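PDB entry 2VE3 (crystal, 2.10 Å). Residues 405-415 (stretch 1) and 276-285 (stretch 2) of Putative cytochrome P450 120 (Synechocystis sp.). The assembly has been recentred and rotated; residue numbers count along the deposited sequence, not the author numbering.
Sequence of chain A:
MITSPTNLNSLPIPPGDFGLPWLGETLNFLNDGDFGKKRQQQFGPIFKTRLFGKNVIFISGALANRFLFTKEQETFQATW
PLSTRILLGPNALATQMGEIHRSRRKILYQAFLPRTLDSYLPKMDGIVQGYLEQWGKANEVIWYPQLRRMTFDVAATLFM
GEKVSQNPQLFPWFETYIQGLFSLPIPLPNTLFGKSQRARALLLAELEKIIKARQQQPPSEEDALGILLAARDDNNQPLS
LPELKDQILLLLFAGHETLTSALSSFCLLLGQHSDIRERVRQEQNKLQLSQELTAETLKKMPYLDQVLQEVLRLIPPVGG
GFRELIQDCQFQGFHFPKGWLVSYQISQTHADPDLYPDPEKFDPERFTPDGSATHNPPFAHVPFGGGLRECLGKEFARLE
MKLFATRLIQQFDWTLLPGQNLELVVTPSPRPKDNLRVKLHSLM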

ATOM      1  N   ALA A 405       4.450   2.256 -15.878  1.00 21.49           N
ATOM      2  CA  ALA A 405       3.510   1.802 -16.877  1.00 21.83           C
ATOM      3  C   ALA A 405       3.926   2.352 -18.240  1.00 22.08           C
ATOM      4  O   ALA A 405       3.929   1.615 -19.237  1.00 22.21           O
ATOM      5  CB  ALA A 405       2.111   2.266 -16.517  1.00 20.89           C
ATOM      6  N   THR A 406       4.307   3.629 -18.250  1.00 21.74           N
ATOM      7  CA  THR A 406       4.660   4.347 -19.465  1.00 22.44           C
ATOM      8  C   THR A 406       5.939   3.810 -20.090  1.00 22.78           C
ATOM      9  O   THR A 406       5.952   3.437 -21.252  1.00 23.33           O
ATOM     10  CB  THR A 406       4.744   5.888 -19.212  1.00 22.48           C
ATOM     11  OG1 THR A 406       3.437   6.401 -18.926  1.00 20.45           O
ATOM     12  CG2 THR A 406       5.310   6.623 -20.425  1.00 22.92           C
ATOM     13  N   ARG A 407       7.013   3.759 -19.315  1.00 23.61           N
ATOM     14  CA  ARG A 407       8.292   3.248 -19.825  1.00 24.04           C
ATOM     15  C   ARG A 407       8.270   1.782 -20.234  1.00 24.58           C
ATOM     16  O   ARG A 407       8.970   1.391 -21.173  1.00 25.20           O
ATOM     17  CB  ARG A 407       9.414   3.492 -18.827  1.00 23.84           C
ATOM     18  CG  ARG A 407       9.775   4.944 -18.658  1.00 22.85           C
ATOM     19  CD  ARG A 407      10.175   5.582 -19.969  1.00 24.69           C
ATOM     20  NE  ARG A 407      10.954   6.786 -19.728  1.00 25.98           N
ATOM     21  CZ  ARG A 407      11.258   7.703 -20.641  1.00 26.89           C
ATOM     22  NH1 ARG A 407      10.823   7.577 -21.891  1.00 26.71           N
ATOM     23  NH2 ARG A 407      11.985   8.764 -20.285  1.00 25.70           N
ATOM     24  N   LEU A 408       7.482   0.972 -19.528  1.00 24.85           N
ATOM     25  CA  LEU A 408       7.390  -0.447 -19.834  1.00 24.97           C
ATOM     26  C   LEU A 408       6.638  -0.683 -21.143  1.00 25.45           C
ATOM     27  O   LEU A 408       7.091  -1.453 -21.988  1.00 24.98           O
ATOM     28  CB  LEU A 408       6.731  -1.222 -18.688  1.00 24.72           C
ATOM     29  CG  LEU A 408       6.449  -2.712 -18.953  1.00 24.72           C
ATOM     30  CD1 LEU A 408       7.720  -3.516 -19.187  1.00 22.86           C
ATOM     31  CD2 LEU A 408       5.606  -3.331 -17.835  1.00 23.63           C
ATOM     32  N   ILE A 409       5.502  -0.016 -21.309  1.00 26.13           N
ATOM     33  CA  ILE A 409       4.698  -0.199 -22.515  1.00 26.97           C
ATOM     34  C   ILE A 409       5.345   0.419 -23.769  1.00 27.87           C
ATOM     35  O   ILE A 409       5.263  -0.149 -24.857  1.00 28.03           O
ATOM     36  CB  ILE A 409       3.217   0.227 -22.294  1.00 27.12           C
ATOM     37  CG1 ILE A 409       2.517  -0.836 -21.443  1.00 26.35           C
ATOM     38  CG2 ILE A 409       2.478   0.401 -23.637  1.00 27.77           C
ATOM     39  CD1 ILE A 409       1.090  -0.520 -21.041  1.00 26.48           C
ATOM     40  N   GLN A 410       6.005   1.569 -23.619  1.00 28.84           N
ATOM     41  CA  GLN A 410       6.676   2.195 -24.771  1.00 29.47           C
ATOM     42  C   GLN A 410       7.826   1.348 -25.337  1.00 29.33           C
ATOM     43  O   GLN A 410       8.074   1.356 -26.547  1.00 29.84           O
ATOM     44  CB  GLN A 410       7.109   3.643 -24.478  1.00 29.52           C
ATOM     45  CG  GLN A 410       8.401   3.801 -23.701  1.00 30.43           C
ATOM     46  CD  GLN A 410       8.966   5.213 -23.751  1.00 30.40           C
ATOM     47  OE1 GLN A 410       8.950   5.931 -22.752  1.00 32.03           O
ATOM     48  NE2 GLN A 410       9.477   5.616 -24.912  1.00 32.19           N
ATOM     49  N   GLN A 411       8.498   0.600 -24.470  1.00 29.32           N
ATOM     50  CA  GLN A 411       9.656  -0.202 -24.876  1.00 29.20           C
ATOM     51  C   GLN A 411       9.382  -1.694 -25.101  1.00 28.47           C
ATOM     52  O   GLN A 411      10.058  -2.325 -25.919  1.00 28.80           O
ATOM     53  CB  GLN A 411      10.775  -0.060 -23.845  1.00 29.64           C
ATOM     54  CG  GLN A 411      11.292   1.345 -23.692  1.00 31.52           C
ATOM     55  CD  GLN A 411      12.158   1.483 -22.475  1.00 35.00           C
ATOM     56  OE1 GLN A 411      13.177   0.791 -22.337  1.00 36.79           O
ATOM     57  NE2 GLN A 411      11.765   2.375 -21.573  1.00 34.09           N
ATOM     58  N   PHE A 412       8.430  -2.270 -24.367  1.00 27.27           N
ATOM     59  CA  PHE A 412       8.236  -3.724 -24.426  1.00 26.08           C
ATOM     60  C   PHE A 412       6.792  -4.196 -24.534  1.00 25.10           C
ATOM     61  O   PHE A 412       5.872  -3.577 -23.994  1.00 24.56           O
ATOM     62  CB  PHE A 412       8.832  -4.409 -23.192  1.00 26.52           C
ATOM     63  CG  PHE A 412      10.317  -4.219 -23.021  1.00 27.59           C
ATOM     64  CD1 PHE A 412      11.216  -5.090 -23.622  1.00 27.61           C
ATOM     65  CD2 PHE A 412      10.813  -3.184 -22.212  1.00 27.94           C
ATOM     66  CE1 PHE A 412      12.605  -4.923 -23.438  1.00 28.70           C
ATOM     67  CE2 PHE A 412      12.188  -3.010 -22.025  1.00 28.29           C
ATOM     68  CZ  PHE A 412      13.086  -3.878 -22.638  1.00 27.38           C
ATOM     69  N   ASP A 413       6.619  -5.314 -25.238  1.00 23.55           N
ATOM     70  CA  ASP A 413       5.523  -6.223 -24.978  1.00 22.55           C
ATOM     71  C   ASP A 413       6.060  -7.294 -24.048  1.00 21.94           C
ATOM     72  O   ASP A 413       7.280  -7.460 -23.919  1.00 21.60           O
ATOM     73  CB  ASP A 413       5.025  -6.883 -26.261  1.00 22.62           C
ATOM     74  CG  ASP A 413       4.123  -5.977 -27.063  1.00 23.10           C
ATOM     75  OD1 ASP A 413       3.442  -5.119 -26.458  1.00 23.14           O
ATOM     76  OD2 ASP A 413       4.092  -6.130 -28.301  1.00 23.71           O
ATOM     77  N   TRP A 414       5.157  -8.018 -23.400  1.00 21.04           N
ATOM     78  CA  TRP A 414       5.567  -9.147 -22.576  1.00 20.57           C
ATOM     79  C   TRP A 414       4.556 -10.281 -22.542  1.00 20.77           C
ATOM     80  O   TRP A 414       3.343 -10.094 -22.778  1.00 20.61           O
ATOM     81  CB  TRP A 414       5.979  -8.690 -21.166  1.00 19.33           C
ATOM     82  CG  TRP A 414       4.876  -8.115 -20.310  1.00 18.29           C
ATOM     83  CD1 TRP A 414       4.214  -8.754 -19.296  1.00 14.59           C
ATOM     84  CD2 TRP A 414       4.327  -6.788 -20.372  1.00 16.23           C
ATOM     85  NE1 TRP A 414       3.300  -7.917 -18.728  1.00 13.35           N
ATOM     86  CE2 TRP A 414       3.332  -6.706 -19.376  1.00 16.12           C
ATOM     87  CE3 TRP A 414       4.578  -5.663 -21.174  1.00 18.11           C
ATOM     88  CZ2 TRP A 414       2.586  -5.539 -19.152  1.00 16.79           C
ATOM     89  CZ3 TRP A 414       3.838  -4.503 -20.953  1.00 16.42           C
ATOM     90  CH2 TRP A 414       2.854  -4.453 -19.950  1.00 17.48           C
ATOM     91  N   THR A 415       5.082 -11.462 -22.258  1.00 21.08           N
ATOM     92  CA  THR A 415       4.307 -12.676 -22.206  1.00 21.57           C
ATOM     93  C   THR A 415       4.463 -13.315 -20.846  1.00 21.77           C
ATOM     94  O   THR A 415       5.583 -13.520 -20.368  1.00 21.17           O
ATOM     95  CB  THR A 415       4.782 -13.684 -23.286  1.00 21.79           C
ATOM     96  OG1 THR A 415       4.933 -13.005 -24.535  1.00 23.88           O
ATOM     97  CG2 THR A 415       3.798 -14.820 -23.463  1.00 21.31           C
TER
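Stretch 2 (276-285) IRERVRQEQN

Two arginines of stretch 2 converge on one carboxylate oxygen, OD1 of Asp413. Arg277 NE reaches Asp413 OD1 at 3.2 Å, and Arg281 NH1 reaches the same Asp413 OD1 at 2.8 Å. Both contacts are hydrogen-bonded salt bridges.

Stretch 2 is helical, and its helix begins earlier in the chain. In stretch 1 a helix that begins earlier in the chain runs to Gln411, and a strand starts at Phe412 and continues past Thr415. Phe412 is the first residue to leave helical phi/psi. The two helices cross nearly at right angles, with a signed angle of -97° and a closest axial approach of 9.5 Å. The strand then runs almost antiparallel to the stretch 2 helix, at 173°, with the axes 10.8 Å apart at their closest.

The helices come together around Ile409. Its side chain is a knob among Arg277, Val280, Arg281 and Gln284. Ile409 CD1 packs on Val280 CG1 at 3.6 Å. The CA atoms of Ile409 and Arg281 are 6.3 Å apart, the nearest CA pair across the contact.

Arg281 binds where the helix gives way to the strand. Its NE and NH2 each donate a hydrogen bond to Ile409 O, both at 2.8 Å. These bonds and the bridge to Asp413 link the guanidinium edge to both segments of stretch 1. Within its own helix, Arg281 NH1 also forms a salt bridge with Glu278 OE2 at 3.4 Å.

Arg277 lies over the Trp414 ring. Its guanidinium stacks flat on the indole, with planes at 26° and centres 4.7 Å apart. The contact is also cation-pi. Arg277 CD sits over the same ring, 3.5 Å from Trp414 CZ3, so the aliphatic part of the arginine joins in the packing.

Farther along the helix, Gln284 points toward stretch 1 and packs against Thr406, Ile409 and Gln410.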

ATOM      1  N   ILE A 276      -5.884  -3.876 -24.023  1.00 18.87           N
ATOM      2  CA  ILE A 276      -5.795  -2.730 -23.123  1.00 18.92           C
ATOM      3  C   ILE A 276      -4.383  -2.143 -23.174  1.00 19.23           C
ATOM      4  O   ILE A 276      -4.208  -0.924 -23.223  1.00 19.25           O
ATOM      5  CB  ILE A 276      -6.236  -3.101 -21.663  1.00 18.78           C
ATOM      6  CG1 ILE A 276      -7.658  -3.663 -21.689  1.00 18.32           C
ATOM      7  CG2 ILE A 276      -6.148  -1.876 -20.752  1.00 17.82           C
ATOM      8  CD1 ILE A 276      -8.243  -4.036 -20.354  1.00 19.75           C
ATOM      9  N   ARG A 277      -3.390  -3.028 -23.212  1.00 19.22           N
ATOM     10  CA  ARG A 277      -1.987  -2.656 -23.355  1.00 19.65           C
ATOM     11  C   ARG A 277      -1.742  -1.788 -24.602  1.00 20.12           C
ATOM     12  O   ARG A 277      -1.017  -0.786 -24.538  1.00 19.84           O
ATOM     13  CB  ARG A 277      -1.141  -3.936 -23.403  1.00 19.44           C
ATOM     14  CG  ARG A 277       0.375  -3.747 -23.386  1.00 19.69           C
ATOM     15  CD  ARG A 277       1.007  -5.042 -22.929  1.00 21.60           C
ATOM     16  NE  ARG A 277       1.472  -5.905 -24.011  1.00 26.47           N
ATOM     17  CZ  ARG A 277       1.453  -7.238 -23.981  1.00 25.17           C
ATOM     18  NH1 ARG A 277       0.940  -7.884 -22.950  1.00 25.07           N
ATOM     19  NH2 ARG A 277       1.909  -7.929 -25.012  1.00 28.39           N
ATOM     20  N   GLU A 278      -2.348  -2.178 -25.724  1.00 20.47           N
ATOM     21  CA  GLU A 278      -2.216  -1.436 -26.979  1.00 21.38           C
ATOM     22  C   GLU A 278      -2.880  -0.056 -26.950  1.00 21.22           C
ATOM     23  O   GLU A 278      -2.365   0.883 -27.536  1.00 20.74           O
ATOM     24  CB  GLU A 278      -2.804  -2.236 -28.141  1.00 21.68           C
ATOM     25  CG  GLU A 278      -1.954  -3.390 -28.608  1.00 25.94           C
ATOM     26  CD  GLU A 278      -0.737  -2.953 -29.410  1.00 31.52           C
ATOM     27  OE1 GLU A 278      -0.657  -1.762 -29.812  1.00 34.25           O
ATOM     28  OE2 GLU A 278       0.143  -3.813 -29.632  1.00 33.11           O
ATOM     29  N   ARG A 279      -4.038   0.050 -26.303  1.00 22.07           N
ATOM     30  CA  ARG A 279      -4.729   1.328 -26.176  1.00 23.28           C
ATOM     31  C   ARG A 279      -3.921   2.331 -25.360  1.00 23.70           C
ATOM     32  O   ARG A 279      -3.961   3.531 -25.640  1.00 24.11           O
ATOM     33  CB  ARG A 279      -6.114   1.155 -25.558  1.00 23.44           C
ATOM     34  CG  ARG A 279      -7.097   0.309 -26.379  1.00 23.61           C
ATOM     35  CD  ARG A 279      -8.524   0.467 -25.859  1.00 23.15           C
ATOM     36  NE  ARG A 279      -8.920   1.877 -25.797  1.00 24.18           N
ATOM     37  CZ  ARG A 279      -9.937   2.361 -25.084  1.00 24.63           C
ATOM     38  NH1 ARG A 279     -10.683   1.549 -24.335  1.00 21.42           N
ATOM     39  NH2 ARG A 279     -10.205   3.671 -25.117  1.00 24.89           N
ATOM     40  N   VAL A 280      -3.209   1.839 -24.347  1.00 24.17           N
ATOM     41  CA  VAL A 280      -2.263   2.656 -23.571  1.00 25.05           C
ATOM     42  C   VAL A 280      -1.143   3.156 -24.489  1.00 25.64           C
ATOM     43  O   VAL A 280      -0.755   4.329 -24.440  1.00 25.65           O
ATOM     44  CB  VAL A 280      -1.662   1.875 -22.354  1.00 24.68           C
ATOM     45  CG1 VAL A 280      -0.529   2.662 -21.690  1.00 24.65           C
ATOM     46  CG2 VAL A 280      -2.726   1.551 -21.337  1.00 24.32           C
ATOM     47  N   ARG A 281      -0.641   2.248 -25.323  1.00 26.37           N
ATOM     48  CA  ARG A 281       0.440   2.532 -26.245  1.00 27.43           C
ATOM     49  C   ARG A 281       0.004   3.539 -27.308  1.00 28.32           C
ATOM     50  O   ARG A 281       0.766   4.420 -27.669  1.00 27.82           O
ATOM     51  CB  ARG A 281       0.948   1.239 -26.893  1.00 27.18           C
ATOM     52  CG  ARG A 281       2.273   1.399 -27.655  1.00 27.27           C
ATOM     53  CD  ARG A 281       2.891   0.046 -28.048  1.00 27.42           C
ATOM     54  NE  ARG A 281       3.478  -0.657 -26.900  1.00 25.73           N
ATOM     55  CZ  ARG A 281       3.220  -1.922 -26.558  1.00 25.44           C
ATOM     56  NH1 ARG A 281       2.384  -2.678 -27.268  1.00 23.49           N
ATOM     57  NH2 ARG A 281       3.824  -2.445 -25.503  1.00 25.05           N
ATOM     58  N   GLN A 282      -1.222   3.381 -27.800  1.00 30.08           N
ATOM     59  CA  GLN A 282      -1.817   4.279 -28.782  1.00 32.03           C
ATOM     60  C   GLN A 282      -1.923   5.686 -28.198  1.00 32.70           C
ATOM     61  O   GLN A 282      -1.757   6.683 -28.909  1.00 33.11           O
ATOM     62  CB  GLN A 282      -3.196   3.753 -29.211  1.00 31.73           C
ATOM     63  CG  GLN A 282      -3.948   4.663 -30.196  1.00 33.41           C
ATOM     64  CD  GLN A 282      -5.387   4.216 -30.510  1.00 33.73           C
ATOM     65  OE1 GLN A 282      -5.810   4.224 -31.675  1.00 35.27           O
ATOM     66  NE2 GLN A 282      -6.143   3.842 -29.472  1.00 36.58           N
ATOM     67  N   GLU A 283      -2.193   5.757 -26.894  1.00 33.71           N
ATOM     68  CA  GLU A 283      -2.296   7.022 -26.186  1.00 34.04           C
ATOM     69  C   GLU A 283      -0.950   7.727 -26.109  1.00 35.27           C
ATOM     70  O   GLU A 283      -0.866   8.927 -26.372  1.00 35.07           O
ATOM     71  CB  GLU A 283      -2.885   6.821 -24.786  1.00 34.04           C
ATOM     72  CG  GLU A 283      -2.983   8.092 -23.969  1.00 32.77           C
ATOM     73  CD  GLU A 283      -3.607   7.866 -22.609  1.00 32.86           C
ATOM     74  OE1 GLU A 283      -3.019   7.124 -21.777  1.00 30.63           O
ATOM     75  OE2 GLU A 283      -4.689   8.440 -22.386  1.00 27.76           O
ATOM     76  N   GLN A 284       0.098   6.983 -25.757  1.00 36.88           N
ATOM     77  CA  GLN A 284       1.438   7.569 -25.616  1.00 38.50           C
ATOM     78  C   GLN A 284       2.101   7.833 -26.970  1.00 40.09           C
ATOM     79  O   GLN A 284       3.203   8.399 -27.023  1.00 40.82           O
ATOM     80  CB  GLN A 284       2.344   6.721 -24.708  1.00 38.25           C
ATOM     81  CG  GLN A 284       2.355   5.252 -25.044  1.00 37.85           C
ATOM     82  CD  GLN A 284       3.332   4.436 -24.223  1.00 37.57           C
ATOM     83  OE1 GLN A 284       3.321   4.443 -22.990  1.00 36.03           O
ATOM     84  NE2 GLN A 284       4.177   3.710 -24.914  1.00 37.40           N
ATOM     85  N   ASN A 285       1.429   7.425 -28.049  1.00 41.49           N
ATOM     86  CA  ASN A 285       1.914   7.634 -29.416  1.00 43.05           C
ATOM     87  C   ASN A 285       1.348   8.907 -30.030  1.00 44.15           C
ATOM     88  O   ASN A 285       2.007   9.552 -30.850  1.00 44.47           O
ATOM     89  CB  ASN A 285       1.590   6.434 -30.316  1.00 42.65           C
ATOM     90  CG  ASN A 285       2.518   5.244 -30.084  1.00 42.87           C
ATOM     91  OD1 ASN A 285       2.337   4.191 -30.691  1.00 43.59           O
ATOM     92  ND2 ASN A 285       3.502   5.401 -29.209  1.00 42.40           N
TER